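Local atomic coordinates of glucokinase (Enterococcus faecalis, PDB entry 2QM1), a protein that probably phosphorylates glucose with ATP, as a glucokinase of the ROK family, and carries bound zinc and magnesium ions in the crystal. Residues G10-L13 / I18-A21; V29-S34 / R55-L60; E36-I39 / K44-V47; A121-R126 / G154-G159. One frame throughout, in Å; residues are numbered along the deposited sequence.

How the contacts relate
Contact 1 is the buried one: the hairpin 10-13/18-21, with four backbone hydrogen bonds, an apolar face and a salt bridge on the other. Contact 2 adds the next strand of the same sheet and meets the far end of helix 46-60, trading backbone pairing for a stacked arginine. Contact 3 sits inside the loop closed by contact 2 and meets the start of that helix through a water and apolar packing; its Thr37 and Ile46 touch Leu13 of contact 1. Contact 4 stands apart, its centre about 17 Å from that of contact 1. It packs helix 117-128, mostly through leucines, on the border strand of the second five-stranded sheet, at the surface like contacts 2 and 3.

Contact 1: residues G10-L13 / I18-A21; sequences GIDL and IKFA
Ile18 sets its two branches against two neighbours across the strand pair: CG2 meets Ile11 CG2 at 3.7 Å, while CG1 meets Leu13 CD1 at 3.6 Å. Its side chain thus lodges between those of Ile11 and Leu13. One step along, the CG1 branch of Ile11 comes obliquely alongside the Phe20 ring, 3.8 Å from CD1. With chi1 of -59° Ile11 puts CG1 beside its own backbone N, where it can reach the ring, and CG2 is left to meet Ile18. These four side chains lie side by side on one face of the sheet, and helix 46-60 covers them, with Ile54 on Ile11, Ile50 on Ile18 and Ser53 on Phe20.

The backbones form an antiparallel hairpin. Gly10 with Ala21 and Asp12 with Lys19 are hydrogen-bonded pairs; Ile11 with Phe20 and Leu13 with Ile18 are non-hydrogen-bonded pairs. Asp12 N gives a nearly straight bond to Lys19 O (2.7 Å, 178° at the hydrogen). On the opposite face, the one with Gly10, Asp12, Lys19 and Ala21, Lys19 bends near its end so that NZ lies 3.3 Å from Asp12 OD2 in a salt bridge. A water donates to Asp12 O at 2.8 Å and is weakly held by Lys19 NZ.

In the actin-like ATPase fold of this clan, such a hairpin opens the first sheet. The side chain of Asp12 is about 10 Å from that of Asn116, a magnesium ligand. The chemistry is therefore two-sided: apolar packing under a helix on one face, and on the other a salt bridge between Asp12 and Lys19 that a water accompanies.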
loop_
_atom_site.group_PDB
_atom_site.type_symbol
_atom_site.label_atom_id
_atom_site.label_comp_id
_atom_site.label_asym_id
_atom_site.label_seq_id
_atom_site.Cartn_x
_atom_site.Cartn_y
_atom_site.Cartn_z
ATOM N N GLY B 10 -12.686 24.209 -5.560
ATOM C CA GLY B 10 -11.416 23.446 -5.522
ATOM C C GLY B 10 -10.223 24.318 -5.888
ATOM O O GLY B 10 -10.326 25.171 -6.747
ATOM N N ILE B 11 -9.101 24.109 -5.210
ATOM C CA ILE B 11 -7.869 24.849 -5.475
ATOM C C ILE B 11 -6.804 23.825 -5.802
ATOM O O ILE B 11 -6.607 22.851 -5.056
ATOM C CB ILE B 11 -7.415 25.703 -4.279
ATOM C CG1 ILE B 11 -8.521 26.716 -3.918
ATOM C CG2 ILE B 11 -6.025 26.380 -4.591
ATOM C CD1 ILE B 11 -8.617 27.151 -2.375
ATOM N N ASP B 12 -6.127 24.069 -6.918
ATOM C CA ASP B 12 -5.007 23.268 -7.342
ATOM C C ASP B 12 -3.723 24.139 -7.317
ATOM O O ASP B 12 -3.386 24.840 -8.275
ATOM C CB ASP B 12 -5.348 22.635 -8.701
ATOM C CG ASP B 12 -4.227 21.815 -9.267
ATOM O OD1 ASP B 12 -3.175 21.743 -8.610
ATOM O OD2 ASP B 12 -4.396 21.262 -10.393
ATOM N N LEU B 13 -3.022 24.069 -6.187
ATOM C CA LEU B 13 -1.833 24.890 -5.918
ATOM C C LEU B 13 -0.596 24.200 -6.489
ATOM O O LEU B 13 -0.164 23.175 -5.951
ATOM C CB LEU B 13 -1.650 25.093 -4.388
ATOM C CG LEU B 13 -0.301 25.679 -3.915
ATOM C CD1 LEU B 13 0.017 27.040 -4.559
ATOM C CD2 LEU B 13 -0.080 25.756 -2.348
ATOM N N ILE B 18 -1.639 28.568 -9.802
ATOM C CA ILE B 18 -2.648 28.141 -8.829
ATOM C C ILE B 18 -3.949 28.199 -9.618
ATOM O O ILE B 18 -4.294 29.257 -10.175
ATOM C CB ILE B 18 -2.750 29.092 -7.568
ATOM C CG1 ILE B 18 -1.357 29.372 -6.955
ATOM C CG2 ILE B 18 -3.768 28.499 -6.528
ATOM C CD1 ILE B 18 -1.367 30.428 -5.801
ATOM N N LYS B 19 -4.633 27.061 -9.701
ATOM C CA LYS B 19 -5.869 26.968 -10.455
ATOM C C LYS B 19 -7.038 26.817 -9.488
ATOM O O LYS B 19 -6.896 26.135 -8.496
ATOM C CB LYS B 19 -5.837 25.749 -11.330
ATOM C CG LYS B 19 -4.700 25.725 -12.286
ATOM C CD LYS B 19 -5.112 24.906 -13.470
ATOM C CE LYS B 19 -3.980 24.134 -14.019
ATOM N NZ LYS B 19 -3.730 23.045 -13.028
ATOM N N PHE B 20 -8.176 27.426 -9.823
ATOM C CA PHE B 20 -9.392 27.391 -9.002
ATOM C C PHE B 20 -10.533 26.896 -9.862
ATOM O O PHE B 20 -10.524 27.087 -11.107
ATOM C CB PHE B 20 -9.746 28.785 -8.523
ATOM C CG PHE B 20 -8.634 29.500 -7.831
ATOM C CD1 PHE B 20 -8.607 29.584 -6.452
ATOM C CD2 PHE B 20 -7.631 30.135 -8.556
ATOM C CE1 PHE B 20 -7.573 30.260 -5.801
ATOM C CE2 PHE B 20 -6.580 30.799 -7.902
ATOM C CZ PHE B 20 -6.566 30.879 -6.529
ATOM N N ALA B 21 -11.498 26.236 -9.225
ATOM C CA ALA B 21 -12.777 26.015 -9.890
ATOM C C ALA B 21 -13.873 26.079 -8.881
ATOM O O ALA B 21 -13.638 25.807 -7.711
ATOM C CB ALA B 21 -12.834 24.679 -10.593
HETATM O O HOH W 1 -1.804 24.365 -10.582
#

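Contact 2: residues V29-S34 / R55-L60; sequences VQQKWS and RHRIDL
Arg57 lays its guanidinium flat on the Trp33 ring system, centres 4.4 Å apart and planes only 9° from parallel. The aliphatic part joins in: CG stands over the six-membered ring, 3.7 Å from its centroid, in a CH-pi contact. Further out, NH1 comes to 3.5 Å from Trp33 CB. The edge of the same guanidinium grips Gln31, with NE and NH2 each donating to OE1 at 3.0 Å. Gln31 OE1 lies in the guanidinium plane, and NH2 donates onto a lone pair of OE1 in the amide plane, while NE approaches tilted from it. Face and edge are thus both engaged, which limits rotation of the group. A bend at chi2 (75°) brings the otherwise extended arginine across the indole.

This joins the last turn of helix 46-60 to strand 29-36, which borders the first sheet of the actin-like ATPase fold. Gln30 and Gln31 both face Ile22 of the neighbouring strand, a classic beta bulge. Gln31 and Trp33 both have their CB directed toward the helix, whereas that of Lys32 is directed away, and its NZ forms a salt bridge with Glu309.

In the next shell, the indole has two further partners. Trp33 NE1 is hydrogen-bonded to Ser53 OG, one turn earlier on the same helix, and Phe20 stacks with the ring from strand 17-24. Met63, beyond the helix, packs against the side chain of Gln31.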
loop_
_atom_site.group_PDB
_atom_site.type_symbol
_atom_site.label_atom_id
_atom_site.label_comp_id
_atom_site.label_asym_id
_atom_site.label_seq_id
_atom_site.Cartn_x
_atom_site.Cartn_y
_atom_site.Cartn_z
ATOM N N VAL B 29 -18.001 21.210 -13.203
ATOM C CA VAL B 29 -17.275 22.471 -13.143
ATOM C C VAL B 29 -18.161 23.616 -13.686
ATOM O O VAL B 29 -18.624 23.546 -14.811
ATOM C CB VAL B 29 -15.901 22.350 -13.976
ATOM C CG1 VAL B 29 -15.110 23.661 -13.970
ATOM C CG2 VAL B 29 -15.029 21.256 -13.431
ATOM N N GLN B 30 -18.424 24.651 -12.884
ATOM C CA GLN B 30 -19.169 25.820 -13.349
ATOM C C GLN B 30 -18.268 26.964 -13.901
ATOM O O GLN B 30 -18.632 27.592 -14.893
ATOM C CB GLN B 30 -20.074 26.334 -12.221
ATOM C CG GLN B 30 -21.118 25.302 -11.690
ATOM C CD GLN B 30 -21.973 25.821 -10.520
ATOM O OE1 GLN B 30 -21.575 26.741 -9.759
ATOM N NE2 GLN B 30 -23.125 25.212 -10.348
ATOM N N GLN B 31 -17.102 27.217 -13.262
ATOM C CA GLN B 31 -16.109 28.262 -13.657
ATOM C C GLN B 31 -14.731 27.823 -13.281
ATOM O O GLN B 31 -14.597 27.142 -12.298
ATOM C CB GLN B 31 -16.288 29.570 -12.879
ATOM C CG GLN B 31 -17.473 29.651 -12.017
ATOM C CD GLN B 31 -17.706 31.038 -11.484
ATOM O OE1 GLN B 31 -16.904 31.961 -11.701
ATOM N NE2 GLN B 31 -18.807 31.199 -10.764
ATOM N N LYS B 32 -13.713 28.253 -14.048
ATOM C CA LYS B 32 -12.308 28.006 -13.744
ATOM C C LYS B 32 -11.542 29.282 -13.911
ATOM O O LYS B 32 -11.921 30.111 -14.729
ATOM C CB LYS B 32 -11.678 27.019 -14.759
ATOM C CG LYS B 32 -12.328 25.615 -14.842
ATOM C CD LYS B 32 -11.812 24.905 -16.080
ATOM C CE LYS B 32 -10.320 24.624 -16.016
ATOM N NZ LYS B 32 -9.974 23.741 -17.218
ATOM N N TRP B 33 -10.434 29.415 -13.168
ATOM C CA TRP B 33 -9.540 30.580 -13.283
ATOM C C TRP B 33 -8.197 30.282 -12.658
ATOM O O TRP B 33 -8.030 29.255 -11.977
ATOM C CB TRP B 33 -10.193 31.829 -12.704
ATOM C CG TRP B 33 -10.346 31.910 -11.192
ATOM C CD1 TRP B 33 -9.516 32.571 -10.327
ATOM C CD2 TRP B 33 -11.418 31.380 -10.392
ATOM N NE1 TRP B 33 -9.994 32.486 -9.026
ATOM C CE2 TRP B 33 -11.156 31.761 -9.028
ATOM C CE3 TRP B 33 -12.577 30.642 -10.680
ATOM C CZ2 TRP B 33 -12.001 31.401 -7.963
ATOM C CZ3 TRP B 33 -13.425 30.264 -9.618
ATOM C CH2 TRP B 33 -13.128 30.654 -8.263
ATOM N N SER B 34 -7.194 31.090 -12.953
ATOM C CA SER B 34 -5.882 30.821 -12.346
ATOM C C SER B 34 -5.119 32.102 -12.072
ATOM O O SER B 34 -5.568 33.190 -12.461
ATOM C CB SER B 34 -5.041 29.759 -13.146
ATOM O OG SER B 34 -4.758 30.218 -14.455
ATOM N N ARG B 55 -11.777 35.965 -2.713
ATOM C CA ARG B 55 -12.570 37.103 -2.316
ATOM C C ARG B 55 -12.987 37.906 -3.573
ATOM O O ARG B 55 -14.152 38.300 -3.715
ATOM C CB ARG B 55 -11.781 38.002 -1.376
ATOM C CG ARG B 55 -11.656 37.463 0.032
ATOM C CD ARG B 55 -10.838 38.434 0.857
ATOM N NE ARG B 55 -10.706 38.035 2.264
ATOM C CZ ARG B 55 -9.758 38.488 3.086
ATOM N NH1 ARG B 55 -8.856 39.347 2.642
ATOM N NH2 ARG B 55 -9.708 38.066 4.348
ATOM N N HIS B 56 -12.026 38.137 -4.479
ATOM C CA HIS B 56 -12.271 38.982 -5.666
ATOM C C HIS B 56 -13.272 38.371 -6.649
ATOM O O HIS B 56 -13.993 39.115 -7.309
ATOM C CB HIS B 56 -10.951 39.302 -6.384
ATOM C CG HIS B 56 -11.082 40.281 -7.508
ATOM N ND1 HIS B 56 -11.157 41.644 -7.306
ATOM C CD2 HIS B 56 -11.153 40.093 -8.850
ATOM C CE1 HIS B 56 -11.250 42.253 -8.478
ATOM N NE2 HIS B 56 -11.254 41.332 -9.428
ATOM N N ARG B 57 -13.321 37.039 -6.726
ATOM C CA ARG B 57 -14.182 36.307 -7.683
ATOM C C ARG B 57 -15.605 36.388 -7.163
ATOM O O ARG B 57 -16.584 36.719 -7.885
ATOM C CB ARG B 57 -13.716 34.847 -7.791
ATOM C CG ARG B 57 -14.394 34.023 -8.893
ATOM C CD ARG B 57 -13.808 34.444 -10.230
ATOM N NE ARG B 57 -14.438 33.704 -11.309
ATOM C CZ ARG B 57 -13.928 33.569 -12.528
ATOM N NH1 ARG B 57 -12.795 34.213 -12.859
ATOM N NH2 ARG B 57 -14.614 32.867 -13.436
ATOM N N ILE B 58 -15.712 36.123 -5.867
ATOM C CA ILE B 58 -16.983 36.283 -5.183
ATOM C C ILE B 58 -17.539 37.697 -5.307
ATOM O O ILE B 58 -18.721 37.881 -5.580
ATOM C CB ILE B 58 -16.906 35.830 -3.735
ATOM C CG1 ILE B 58 -16.898 34.315 -3.718
ATOM C CG2 ILE B 58 -18.151 36.343 -2.944
ATOM C CD1 ILE B 58 -16.419 33.688 -2.417
ATOM N N ASP B 59 -16.671 38.681 -5.135
ATOM C CA ASP B 59 -17.054 40.063 -5.246
ATOM C C ASP B 59 -17.325 40.472 -6.716
ATOM O O ASP B 59 -18.322 41.126 -7.024
ATOM C CB ASP B 59 -15.958 40.907 -4.619
ATOM C CG ASP B 59 -16.194 42.376 -4.777
ATOM O OD1 ASP B 59 -17.315 42.847 -4.451
ATOM O OD2 ASP B 59 -15.237 43.079 -5.199
ATOM N N LEU B 60 -16.439 40.048 -7.613
ATOM C CA LEU B 60 -16.587 40.360 -9.031
ATOM C C LEU B 60 -17.966 39.966 -9.578
ATOM O O LEU B 60 -18.549 40.693 -10.365
ATOM C CB LEU B 60 -15.453 39.723 -9.869
ATOM C CG LEU B 60 -15.279 40.080 -11.354
ATOM C CD1 LEU B 60 -15.302 41.605 -11.630
ATOM C CD2 LEU B 60 -14.056 39.379 -11.957
HETATM O O HOH W 2 -14.372 31.397 -15.376
#

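Contact 3: residues E36-I39 / K44-V47; sequences ETNI and KHIV
His45 N donates to a bridging water at 2.9 Å, and that water donates in turn to Asn38 O, at a distance of 2.5 Å that is short enough to leave this second leg doubtful in detail. The bridge spans the connection between strand 29-36 and helix 46-60, the link that carries the chain from the border of the first sheet, in this actin-like ATPase fold, into the helix packed on it. Where a direct backbone bond is lacking, the water ties the loop to the residue just ahead of Ile46.

The same carbonyl oxygen also meets Ile46, whose CG1 lies 3.1 Å away, so the packing here is tight. Ile46 places CG1 beside its own backbone N (chi1 -66°), and this sends the branch across to the loop. Its terminal CD1 goes on to Thr37 CG2 at 4.0 Å, the two side chains crossing at a slant, and more loosely to Ile39 CG2 at 4.4 Å. Leu13 and Leu92 each pack against both Thr37 and Ile46, so the apolar patch continues into the sheet. The hydroxyl of Thr37 turns elsewhere, to a hydrogen bond with Gly14 O in the hairpin turn.

On the outer side, Asn38 and His45 run side by side with amide and imidazole planes only 9° apart. Two of their polar atoms find partners within the loop: Asn38 OD1 is hydrogen-bonded to Leu40 N, and His45 NE2 to Glu41 OE1. Lys44 CG lies over the centre of one face of the imidazole. What Asn38 brings to the histidine is its nitrogen, with ND2 3.6 Å from His45 CB and 3.7 Å from CD2.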
loop_
_atom_site.group_PDB
_atom_site.type_symbol
_atom_site.label_atom_id
_atom_site.label_comp_id
_atom_site.label_asym_id
_atom_site.label_seq_id
_atom_site.Cartn_x
_atom_site.Cartn_y
_atom_site.Cartn_z
ATOM N N GLU B 36 -0.586 33.186 -11.186
ATOM C CA GLU B 36 0.793 32.725 -10.971
ATOM C C GLU B 36 1.010 32.401 -9.508
ATOM O O GLU B 36 0.406 32.994 -8.622
ATOM C CB GLU B 36 1.834 33.793 -11.383
ATOM C CG GLU B 36 1.548 34.487 -12.703
ATOM C CD GLU B 36 2.713 35.388 -13.191
ATOM O OE1 GLU B 36 2.945 36.483 -12.594
ATOM O OE2 GLU B 36 3.373 34.993 -14.198
ATOM N N THR B 37 1.929 31.495 -9.255
ATOM C CA THR B 37 2.318 31.182 -7.900
ATOM C C THR B 37 3.508 32.094 -7.589
ATOM O O THR B 37 4.544 31.945 -8.204
ATOM C CB THR B 37 2.696 29.693 -7.788
ATOM O OG1 THR B 37 1.699 28.879 -8.436
ATOM C CG2 THR B 37 2.861 29.250 -6.311
ATOM N N ASN B 38 3.330 33.051 -6.668
ATOM C CA ASN B 38 4.425 33.903 -6.172
ATOM C C ASN B 38 5.196 33.213 -5.054
ATOM O O ASN B 38 4.715 33.141 -3.927
ATOM C CB ASN B 38 3.868 35.254 -5.683
ATOM C CG ASN B 38 4.968 36.266 -5.339
ATOM O OD1 ASN B 38 6.135 36.035 -5.584
ATOM N ND2 ASN B 38 4.583 37.377 -4.767
ATOM N N ILE B 39 6.395 32.725 -5.360
ATOM C CA ILE B 39 7.234 32.024 -4.378
ATOM C C ILE B 39 8.288 32.898 -3.635
ATOM O O ILE B 39 9.053 32.392 -2.777
ATOM C CB ILE B 39 7.898 30.730 -4.968
ATOM C CG1 ILE B 39 9.009 31.069 -5.979
ATOM C CG2 ILE B 39 6.838 29.779 -5.581
ATOM C CD1 ILE B 39 10.165 30.091 -5.972
ATOM N N LYS B 44 5.483 33.615 1.396
ATOM C CA LYS B 44 4.497 34.173 2.344
ATOM C C LYS B 44 3.320 34.805 1.647
ATOM O O LYS B 44 2.319 35.090 2.294
ATOM C CB LYS B 44 5.130 35.244 3.227
ATOM C CG LYS B 44 5.656 36.435 2.451
ATOM C CD LYS B 44 6.292 37.437 3.378
ATOM C CE LYS B 44 5.334 38.517 3.804
ATOM N NZ LYS B 44 6.065 39.608 4.589
ATOM N N HIS B 45 3.464 35.052 0.341
ATOM C CA HIS B 45 2.408 35.675 -0.488
ATOM C C HIS B 45 1.405 34.667 -1.096
ATOM O O HIS B 45 0.391 35.068 -1.650
ATOM C CB HIS B 45 3.035 36.573 -1.593
ATOM C CG HIS B 45 3.860 37.702 -1.053
ATOM N ND1 HIS B 45 3.331 38.699 -0.266
ATOM C CD2 HIS B 45 5.185 37.966 -1.148
ATOM C CE1 HIS B 45 4.287 39.542 0.086
ATOM N NE2 HIS B 45 5.424 39.110 -0.429
ATOM N N ILE B 46 1.685 33.368 -0.985
ATOM C CA ILE B 46 0.872 32.349 -1.672
ATOM C C ILE B 46 -0.542 32.282 -1.073
ATOM O O ILE B 46 -1.537 32.581 -1.748
ATOM C CB ILE B 46 1.601 30.990 -1.667
ATOM C CG1 ILE B 46 2.867 31.105 -2.526
ATOM C CG2 ILE B 46 0.700 29.788 -2.158
ATOM C CD1 ILE B 46 3.753 29.850 -2.475
ATOM N N VAL B 47 -0.618 31.971 0.217
ATOM C CA VAL B 47 -1.898 31.888 0.874
ATOM C C VAL B 47 -2.668 33.211 0.788
ATOM O O VAL B 47 -3.845 33.173 0.463
ATOM C CB VAL B 47 -1.812 31.307 2.299
ATOM C CG1 VAL B 47 -3.090 31.629 3.110
ATOM C CG2 VAL B 47 -1.559 29.784 2.212
HETATM O O HOH W 3 5.297 34.446 -1.824
#

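Contact 4: residues A121-R126 / G154-G159; sequences AALGER and GKLLHG
Leu123 and Leu156 make the apolar part of this contact, their side chains crossing at about a right angle. The CD2 methyl of Leu123 comes to 3.8 Å from Leu156 CG, and the two CD1 methyls stand 4.2 Å apart. With chi1 at -70°, Leu123 has CG beside its backbone N, which swings the branched end over to the strand, while Leu156 has its CB directed at the helix. Leu123 also packs on Ser317 and Leu318 of helix 310-318.

The polar part is slight. Arg126 reaches out with its chain extended from CG to NE, yet NH2 stops 4.0 Å from Gly154 O, too far for a hydrogen bond; the firm partner is Asn134 O, bonded to NE. Gly154 itself has phi of 82°, a turn conformation that leads into strand 155-156.

In the fold, the contact sets helix 117-128 against the border strand of the second five-stranded sheet. The other side of this segment faces the second subunit: Lys155 packs on Lys155 and Leu157 on Leu261 of that chain.

Asn119, one turn before Leu123, is a magnesium ligand along with Asn116 and Gly148, and the side chain of Leu156 is about 4 Å from that of Asn119. The chemistry implies that dispersion, rather than directed bonding, joins helix to strand here, with an apolar surface set beside the metal site.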
loop_
_atom_site.group_PDB
_atom_site.type_symbol
_atom_site.label_atom_id
_atom_site.label_comp_id
_atom_site.label_asym_id
_atom_site.label_seq_id
_atom_site.Cartn_x
_atom_site.Cartn_y
_atom_site.Cartn_z
ATOM N N ALA B 121 -5.770 14.868 -6.788
ATOM C CA ALA B 121 -5.915 14.406 -8.166
ATOM C C ALA B 121 -6.438 12.959 -8.258
ATOM O O ALA B 121 -7.334 12.660 -9.035
ATOM C CB ALA B 121 -4.587 14.583 -8.934
ATOM N N ALA B 122 -5.908 12.089 -7.402
ATOM C CA ALA B 122 -6.398 10.749 -7.224
ATOM C C ALA B 122 -7.881 10.726 -6.893
ATOM O O ALA B 122 -8.621 9.925 -7.456
ATOM C CB ALA B 122 -5.561 10.016 -6.097
ATOM N N LEU B 123 -8.322 11.583 -5.966
ATOM C CA LEU B 123 -9.726 11.642 -5.606
ATOM C C LEU B 123 -10.559 12.081 -6.810
ATOM O O LEU B 123 -11.707 11.676 -6.970
ATOM C CB LEU B 123 -9.965 12.696 -4.497
ATOM C CG LEU B 123 -9.445 12.445 -3.083
ATOM C CD1 LEU B 123 -9.610 13.667 -2.136
ATOM C CD2 LEU B 123 -10.102 11.225 -2.492
ATOM N N GLY B 124 -10.006 13.013 -7.592
ATOM C CA GLY B 124 -10.697 13.538 -8.787
ATOM C C GLY B 124 -10.877 12.422 -9.817
ATOM O O GLY B 124 -11.962 12.270 -10.424
ATOM N N GLU B 125 -9.814 11.661 -10.065
ATOM C CA GLU B 125 -9.953 10.562 -11.055
ATOM C C GLU B 125 -10.858 9.444 -10.525
ATOM O O GLU B 125 -11.687 8.904 -11.233
ATOM C CB GLU B 125 -8.578 10.043 -11.540
ATOM C CG GLU B 125 -7.872 11.087 -12.399
ATOM C CD GLU B 125 -8.346 11.090 -13.860
ATOM O OE1 GLU B 125 -9.126 10.167 -14.265
ATOM O OE2 GLU B 125 -7.904 11.990 -14.595
ATOM N N ARG B 126 -10.784 9.158 -9.241
ATOM C CA ARG B 126 -11.766 8.216 -8.697
ATOM C C ARG B 126 -13.238 8.678 -8.871
ATOM O O ARG B 126 -14.097 7.886 -9.252
ATOM C CB ARG B 126 -11.432 7.902 -7.248
ATOM C CG ARG B 126 -12.420 6.987 -6.590
ATOM C CD ARG B 126 -11.974 6.722 -5.191
ATOM N NE ARG B 126 -12.994 6.018 -4.448
ATOM C CZ ARG B 126 -13.607 6.556 -3.400
ATOM N NH1 ARG B 126 -13.284 7.795 -2.963
ATOM N NH2 ARG B 126 -14.523 5.859 -2.778
ATOM N N GLY B 154 -11.984 2.307 0.378
ATOM C CA GLY B 154 -12.803 3.507 0.400
ATOM C C GLY B 154 -12.190 4.788 0.938
ATOM O O GLY B 154 -12.808 5.858 0.838
ATOM N N LYS B 155 -10.963 4.736 1.448
ATOM C CA LYS B 155 -10.347 5.963 1.981
ATOM C C LYS B 155 -9.014 6.278 1.391
ATOM O O LYS B 155 -8.177 5.382 1.186
ATOM C CB LYS B 155 -10.183 5.913 3.516
ATOM C CG LYS B 155 -11.476 5.519 4.219
ATOM C CD LYS B 155 -11.254 5.229 5.654
ATOM C CE LYS B 155 -11.562 6.442 6.533
ATOM N NZ LYS B 155 -11.196 6.107 7.964
ATOM N N LEU B 156 -8.769 7.577 1.255
ATOM C CA LEU B 156 -7.511 8.041 0.744
ATOM C C LEU B 156 -6.445 7.705 1.815
ATOM O O LEU B 156 -6.686 7.941 2.979
ATOM C CB LEU B 156 -7.595 9.544 0.576
ATOM C CG LEU B 156 -6.947 10.331 -0.561
ATOM C CD1 LEU B 156 -6.632 11.729 0.054
ATOM C CD2 LEU B 156 -5.717 9.689 -1.286
ATOM N N LEU B 157 -5.307 7.138 1.445
ATOM C CA LEU B 157 -4.231 6.885 2.469
ATOM C C LEU B 157 -3.196 8.027 2.703
ATOM O O LEU B 157 -2.730 8.659 1.764
ATOM C CB LEU B 157 -3.507 5.563 2.245
ATOM C CG LEU B 157 -4.416 4.337 1.983
ATOM C CD1 LEU B 157 -3.589 3.157 1.850
ATOM C CD2 LEU B 157 -5.467 4.116 3.095
ATOM N N HIS B 158 -2.840 8.246 3.969
ATOM C CA HIS B 158 -1.886 9.273 4.352
ATOM C C HIS B 158 -0.684 8.677 5.060
ATOM O O HIS B 158 0.387 9.186 4.949
ATOM C CB HIS B 158 -2.606 10.345 5.205
ATOM C CG HIS B 158 -3.718 11.011 4.447
ATOM N ND1 HIS B 158 -5.009 10.519 4.426
ATOM C CD2 HIS B 158 -3.696 12.031 3.556
ATOM C CE1 HIS B 158 -5.751 11.254 3.612
ATOM N NE2 HIS B 158 -4.978 12.181 3.076
ATOM N N GLY B 159 -0.842 7.593 5.784
ATOM C CA GLY B 159 0.261 7.119 6.643
ATOM C C GLY B 159 0.611 8.026 7.820
ATOM O O GLY B 159 -0.031 9.097 8.027
#